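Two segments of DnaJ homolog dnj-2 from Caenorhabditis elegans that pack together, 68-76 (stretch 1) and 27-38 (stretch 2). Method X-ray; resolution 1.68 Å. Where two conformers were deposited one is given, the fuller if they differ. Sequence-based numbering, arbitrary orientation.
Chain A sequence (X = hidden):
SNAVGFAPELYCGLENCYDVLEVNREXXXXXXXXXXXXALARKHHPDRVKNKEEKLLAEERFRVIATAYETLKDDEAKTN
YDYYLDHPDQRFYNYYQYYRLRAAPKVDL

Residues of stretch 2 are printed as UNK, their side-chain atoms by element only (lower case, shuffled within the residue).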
# COMPACT_ATOMS: atom_id res chain seq x y z
N ALA A 68 1.56 1.72 0.30
CA ALA A 68 1.29 0.57 1.19
C ALA A 68 1.69 0.95 2.61
O ALA A 68 0.98 0.62 3.55
CB ALA A 68 2.08 -0.66 0.73
N TYR A 69 2.81 1.63 2.76
CA TYR A 69 3.27 1.93 4.14
C TYR A 69 2.33 2.96 4.78
O TYR A 69 2.00 2.81 5.96
CB TYR A 69 4.69 2.45 4.10
CG TYR A 69 5.31 2.67 5.46
CD1 TYR A 69 5.32 1.65 6.43
CD2 TYR A 69 6.00 3.85 5.76
CE1 TYR A 69 5.94 1.80 7.68
CE2 TYR A 69 6.65 4.01 7.03
CZ TYR A 69 6.61 2.97 7.99
OH TYR A 69 7.24 3.12 9.22
N GLU A 70 1.94 3.99 4.02
CA GLU A 70 1.03 5.01 4.54
C GLU A 70 -0.31 4.42 4.96
O GLU A 70 -0.87 4.83 5.97
CB GLU A 70 0.85 6.13 3.51
CG GLU A 70 2.14 6.91 3.30
CD GLU A 70 2.14 7.79 2.03
OE1 GLU A 70 1.10 7.82 1.33
OE2 GLU A 70 3.19 8.45 1.74
N THR A 71 -0.80 3.45 4.20
CA THR A 71 -2.08 2.80 4.49
C THR A 71 -1.98 1.96 5.76
O THR A 71 -2.93 1.95 6.56
CB THR A 71 -2.46 1.90 3.32
OG1 THR A 71 -2.60 2.75 2.15
CG2 THR A 71 -3.76 1.11 3.60
N LEU A 72 -0.86 1.26 5.93
CA LEU A 72 -0.78 0.28 7.01
C LEU A 72 -0.22 0.87 8.31
O LEU A 72 -0.45 0.31 9.38
CB LEU A 72 -0.01 -0.95 6.59
CG LEU A 72 -0.65 -1.72 5.42
CD1 LEU A 72 0.30 -2.85 4.97
CD2 LEU A 72 -2.01 -2.24 5.86
N LYS A 73 0.55 1.95 8.21
CA LYS A 73 1.23 2.52 9.40
C LYS A 73 0.30 3.39 10.23
O LYS A 73 0.49 3.54 11.46
CB LYS A 73 2.48 3.31 8.99
CG LYS A 73 3.30 3.89 10.15
CD LYS A 73 4.00 2.81 10.96
CE LYS A 73 5.12 3.40 11.85
NZ LYS A 73 4.65 4.58 12.64
N ASP A 74 -0.66 4.02 9.53
CA ASP A 74 -1.65 4.87 10.18
C ASP A 74 -2.79 4.02 10.73
O ASP A 74 -3.45 3.30 10.00
CB ASP A 74 -2.21 5.90 9.20
CG ASP A 74 -3.15 6.87 9.88
OD1 ASP A 74 -2.65 7.70 10.67
OD2 ASP A 74 -4.39 6.79 9.64
N ASP A 75 -3.02 4.09 12.04
CA ASP A 75 -4.03 3.19 12.65
C ASP A 75 -5.44 3.27 12.04
O ASP A 75 -6.10 2.24 11.83
CB ASP A 75 -4.15 3.45 14.15
CG ASP A 75 -2.86 3.15 14.89
OD1 ASP A 75 -1.89 2.68 14.28
OD2 ASP A 75 -2.82 3.47 16.09
N GLU A 76 -5.88 4.50 11.76
CA GLU A 76 -7.20 4.74 11.19
C GLU A 76 -7.29 4.23 9.75
O GLU A 76 -8.27 3.55 9.40
CB GLU A 76 -7.57 6.23 11.25
CG GLU A 76 -8.97 6.55 10.78
CD GLU A 76 -9.42 7.95 11.17
OE1 GLU A 76 -8.56 8.80 11.51
OE2 GLU A 76 -10.63 8.17 11.16
N UNK A 27 0.09 -11.54 11.27
CA UNK A 27 1.26 -11.43 12.16
C UNK A 27 1.84 -10.02 12.10
O UNK A 27 3.05 -9.79 12.23
c UNK A 27 1.79 -13.95 11.87
o UNK A 27 2.00 -13.98 14.27
o UNK A 27 0.72 -15.49 13.37
c UNK A 27 1.48 -14.50 13.27
c UNK A 27 2.31 -12.50 11.85
N UNK A 28 0.94 -9.05 11.93
CA UNK A 28 1.32 -7.65 11.77
C UNK A 28 1.83 -7.01 13.05
O UNK A 28 1.29 -7.25 14.14
c UNK A 28 0.72 -4.83 10.04
c UNK A 28 0.07 -6.89 11.32
c UNK A 28 0.27 -5.41 11.22
c UNK A 28 0.90 -3.45 9.94
c UNK A 28 0.69 -2.64 11.06
c UNK A 28 0.08 -4.59 12.34
c UNK A 28 0.26 -3.21 12.26
N UNK A 29 2.88 -6.21 12.94
CA UNK A 29 3.13 -5.13 13.90
C UNK A 29 3.93 -4.02 13.25
O UNK A 29 4.50 -4.20 12.15
c UNK A 29 5.23 -6.12 15.01
o UNK A 29 5.54 -7.24 15.47
c UNK A 29 3.79 -5.60 15.21
o UNK A 29 6.09 -5.41 14.46
N UNK A 30 3.95 -2.87 13.90
CA UNK A 30 4.48 -1.66 13.27
C UNK A 30 6.00 -1.71 13.11
O UNK A 30 6.59 -1.04 12.25
c UNK A 30 2.56 -0.17 13.90
n UNK A 30 0.52 2.38 15.71
c UNK A 30 2.19 1.17 14.51
c UNK A 30 0.75 1.22 14.82
c UNK A 30 4.05 -0.43 14.06
N UNK A 31 6.65 -2.46 14.01
CA UNK A 31 8.08 -2.62 13.91
C UNK A 31 8.44 -3.38 12.62
O UNK A 31 9.29 -2.91 11.83
c UNK A 31 9.99 -3.21 15.49
o UNK A 31 10.16 -3.17 17.96
c UNK A 31 8.57 -3.30 15.18
n UNK A 31 10.57 -5.11 16.86
c UNK A 31 10.24 -3.84 16.88
N UNK A 32 7.80 -4.53 12.39
CA UNK A 32 8.02 -5.32 11.20
C UNK A 32 7.66 -4.53 9.95
O UNK A 32 8.33 -4.66 8.92
c UNK A 32 7.46 -7.55 12.32
c UNK A 32 6.53 -8.74 12.17
c UNK A 32 7.15 -6.59 11.20
c UNK A 32 6.46 -9.60 13.39
n UNK A 32 5.65 -10.78 12.99
N UNK A 33 6.55 -3.78 10.04
CA UNK A 33 6.06 -2.98 8.89
C UNK A 33 7.12 -1.94 8.51
O UNK A 33 7.43 -1.78 7.32
c UNK A 33 4.74 -2.29 9.26
c UNK A 33 3.08 -0.55 8.62
c UNK A 33 4.16 -1.46 8.09
c UNK A 33 3.60 -2.40 6.99
N UNK A 34 7.67 -1.26 9.51
CA UNK A 34 8.65 -0.19 9.20
C UNK A 34 9.92 -0.82 8.56
O UNK A 34 10.50 -0.28 7.61
c UNK A 34 9.01 0.60 10.46
N UNK A 35 10.35 -1.96 9.10
CA UNK A 35 11.57 -2.58 8.57
C UNK A 35 11.37 -2.98 7.10
O UNK A 35 12.26 -2.80 6.25
n UNK A 35 15.73 -6.08 9.74
c UNK A 35 13.22 -5.94 9.71
c UNK A 35 11.89 -3.81 9.43
c UNK A 35 14.48 -6.75 9.44
c UNK A 35 13.14 -4.56 8.98
N UNK A 36 10.18 -3.51 6.81
CA UNK A 36 9.80 -3.99 5.45
C UNK A 36 9.75 -2.80 4.48
O UNK A 36 10.35 -2.84 3.40
c UNK A 36 8.48 -4.72 5.49
N UNK A 37 9.09 -1.72 4.91
CA UNK A 37 9.01 -0.51 4.11
C UNK A 37 10.40 0.01 3.82
O UNK A 37 10.72 0.32 2.67
c UNK A 37 7.97 2.27 2.87
o UNK A 37 9.39 5.59 2.40
c UNK A 37 9.26 2.88 4.85
c UNK A 37 8.28 3.49 2.25
c UNK A 37 9.07 4.41 2.96
c UNK A 37 8.46 1.94 4.16
c UNK A 37 8.15 0.58 4.77
c UNK A 37 9.54 4.14 4.27
N UNK A 38 11.23 0.15 4.85
CA UNK A 38 12.54 0.80 4.65
C UNK A 38 13.41 0.00 3.66
O UNK A 38 14.07 0.60 2.81
c UNK A 38 14.82 3.67 8.59
c UNK A 38 13.01 1.98 8.36
c UNK A 38 12.56 2.06 6.87
n UNK A 38 16.13 3.90 8.64
n UNK A 38 13.96 4.70 8.61
n UNK A 38 14.41 2.40 8.49
c UNK A 38 13.28 1.03 5.98

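Position 27 carries three side-chain carbons, the third bearing two oxygens, and lies out of reach of stretch 1; a carboxylate at the end of three carbons is Glu 27. At position 28 one carbon leads to a six-membered ring of carbon with no further atom attached, and the ring touches Leu 72 of stretch 1, which defines Phe 28. Its CA-to-CB bond points toward stretch 1, and the ring tip reaches the backbone there, CZ lying 3.6 Å from Leu 72 O, while CE1 is 4.3 Å from Leu 72 CB.

Position 29 has two side-chain carbons, the second with two oxygens, and touches nothing on stretch 1. This short carboxylate is Asp 29. It sits at the N-cap of the helix that follows, where its OD1 accepts a hydrogen bond from the backbone N of residue 32 at 2.8 Å, satisfying an amide that has no preceding turn to bond to.

Four carbons in a row ending in nitrogen occupy position 30, and the nitrogen comes within 2.8 Å of Asp 75 OD1. The chain is that of Lys 30. Its CA-to-CB bond runs sideways, but the extended side chain, t from chi2 to chi4, carries NZ to the carboxylate, forming a hydrogen-bonded salt bridge. On the way its CE passes 4.1 Å from Lys 73 O.

Position 31 shows three carbons, the third with one oxygen and one nitrogen; its CA-to-CB bond points away from stretch 1, and it makes no contact there. This amide is Gln 31. Position 32 again has four carbons ending in nitrogen, out of reach of stretch 1, and is Lys 32; its NZ turns back to donate to Glu 27 O at 2.9 Å.

At position 33 four carbons fork at the second, and the group is buried against Tyr 69, Leu 72 and Lys 73. The fork identifies Leu 33. Its CG lies 3.7 Å from Tyr 69 CD1, near the plane of that ring at its edge, and its CD2 is 3.7 Å from Leu 72 CB.

Position 34 has a single side-chain carbon, CB, 3.3 Å from Tyr 69 OH; it is Ala 34. Position 35 has four carbons in a row ending in nitrogen, its CA-to-CB bond points away from stretch 1, and it makes no contact there; it is Lys 35. Position 36, one carbon without a contact, is Ala 36.

Position 37 has one carbon followed by a six-carbon ring bearing an oxygen, and the ring lies against that of Tyr 69. This is Tyr 37. Position 38, with three carbons, a nitrogen, then a carbon carrying two more nitrogens, is Arg 38, which makes no contact with stretch 1.

The two helices run nearly antiparallel, at 172°, so Tyr 69 faces Tyr 37 while Lys 73 faces Lys 30. The tyrosine rings form an offset stack with planes only 2° apart; Tyr 37 CB also lies over the Tyr 69 ring, 3.7 Å from its centroid. Leu 33 fills the middle, bridging Tyr 69 and Leu 72, and the salt bridge fastens the other end of this largely apolar contact.

Stretch 2 27-38: EFDKQKLAKAYR
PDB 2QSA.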